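Local atomic coordinates of CEP104 (Gallus gallus, PDB entry 5JO8), a protein that is a centriolar protein whose helical TOG domain probably binds tubulin, linking it to microtubules. Residues P256-A259 with S260-K263. Residues are numbered along the deposited sequence; the frame is centred on the assembly and turned at random.
Sequences PDDA and SIRK
R262 reaches back over a single turn of helical conformation to grip D257, five residues earlier, in the loop that joins helices 247-253 and 265-276 at the C-terminal end of the helical TOG domain. The salt bridge is side-on and bidentate. NE of R262 meets OD1 of D257 at 2.7 Å on its syn lone pair, a short but bent bond with OD1 tilted from the guanidinium plane, while NH2 of R262 lies 3.0 Å from OD2 of D257 in a nearly straight bond within that plane. The two flat groups are nearly coplanar, 30° apart, and the paired grip limits the rotation of both. The remaining nitrogen, NH1, forms a salt bridge with D272, and the side chains of D257 and R262 both touch F271, thereby joining the loop to helix 265-276 by charge and by packing. Replacing R262 with an alanine is likely to leave the carboxylates of D257 and D272 without their common guanidinium partner and the loop less firmly held to that helix.

The backbone N of R262 donates to O of D258 at 3.3 Å, closing a helical turn that runs from D258 through A259, S260 and I261. A weak hydrogen bond runs from the same N to O of A259, which also lies 3.7 Å from CB of R262. D258 fastens the turn with its side chain as well: CG set between the backbone N and the carbonyl carbon (chi1 55°) carries the carboxylate to the backbone N-H of I261, which OD1 accepts at 3.0 Å, nearly along its C-O axis. I261 packs on the same residue, its CG2 3.3 Å from the D258 O that also receives the N-H of R262.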
# COMPACT_ATOMS: atom_id res chain seq x y z
N PRO A 256 -10.97 -26.24 -17.78
CA PRO A 256 -10.60 -27.66 -17.75
C PRO A 256 -9.40 -27.97 -18.65
O PRO A 256 -9.18 -27.32 -19.67
CB PRO A 256 -11.87 -28.37 -18.24
CG PRO A 256 -12.64 -27.33 -18.98
CD PRO A 256 -12.30 -26.01 -18.36
N ASP A 257 -8.60 -28.93 -18.23
CA ASP A 257 -7.40 -29.30 -18.96
C ASP A 257 -7.81 -30.11 -20.19
O ASP A 257 -8.59 -31.05 -20.08
CB ASP A 257 -6.48 -30.12 -18.05
CG ASP A 257 -5.16 -30.48 -18.70
OD1 ASP A 257 -4.82 -29.92 -19.77
OD2 ASP A 257 -4.44 -31.31 -18.11
N ASP A 258 -7.31 -29.71 -21.35
CA ASP A 258 -7.45 -30.54 -22.55
C ASP A 258 -6.37 -30.21 -23.58
O ASP A 258 -5.60 -29.26 -23.40
CB ASP A 258 -8.86 -30.47 -23.16
CG ASP A 258 -9.30 -29.05 -23.46
OD1 ASP A 258 -8.47 -28.20 -23.86
OD2 ASP A 258 -10.52 -28.80 -23.32
N ALA A 259 -6.33 -31.00 -24.65
CA ALA A 259 -5.34 -30.82 -25.70
C ALA A 259 -5.36 -29.41 -26.28
O ALA A 259 -4.31 -28.84 -26.56
CB ALA A 259 -5.56 -31.85 -26.80
N SER A 260 -6.56 -28.86 -26.46
CA SER A 260 -6.69 -27.57 -27.12
C SER A 260 -6.07 -26.45 -26.29
O SER A 260 -5.34 -25.60 -26.80
CB SER A 260 -8.17 -27.26 -27.41
OG SER A 260 -8.32 -25.98 -28.01
N ILE A 261 -6.34 -26.48 -24.99
CA ILE A 261 -5.86 -25.41 -24.12
C ILE A 261 -4.35 -25.46 -23.93
O ILE A 261 -3.72 -24.44 -23.67
CB ILE A 261 -6.62 -25.37 -22.78
CG1 ILE A 261 -6.56 -23.96 -22.18
CG2 ILE A 261 -6.06 -26.41 -21.80
CD1 ILE A 261 -7.27 -23.84 -20.86
N ARG A 262 -3.77 -26.65 -24.08
CA ARG A 262 -2.32 -26.82 -23.95
C ARG A 262 -1.55 -26.23 -25.13
O ARG A 262 -0.32 -26.15 -25.09
CB ARG A 262 -1.97 -28.29 -23.75
CG ARG A 262 -2.19 -28.77 -22.34
CD ARG A 262 -2.36 -30.28 -22.25
NE ARG A 262 -2.44 -30.71 -20.86
CZ ARG A 262 -1.38 -30.98 -20.10
NH1 ARG A 262 -0.16 -30.87 -20.62
NH2 ARG A 262 -1.54 -31.35 -18.83
N LYS A 263 -2.26 -25.82 -26.17
CA LYS A 263 -1.64 -25.13 -27.29
C LYS A 263 -1.13 -23.75 -26.85
O LYS A 263 -0.25 -23.17 -27.49
CB LYS A 263 -2.61 -24.99 -28.47
CG LYS A 263 -3.09 -26.31 -29.05
CD LYS A 263 -4.19 -26.08 -30.08
CE LYS A 263 -4.83 -27.39 -30.53
NZ LYS A 263 -6.05 -27.17 -31.36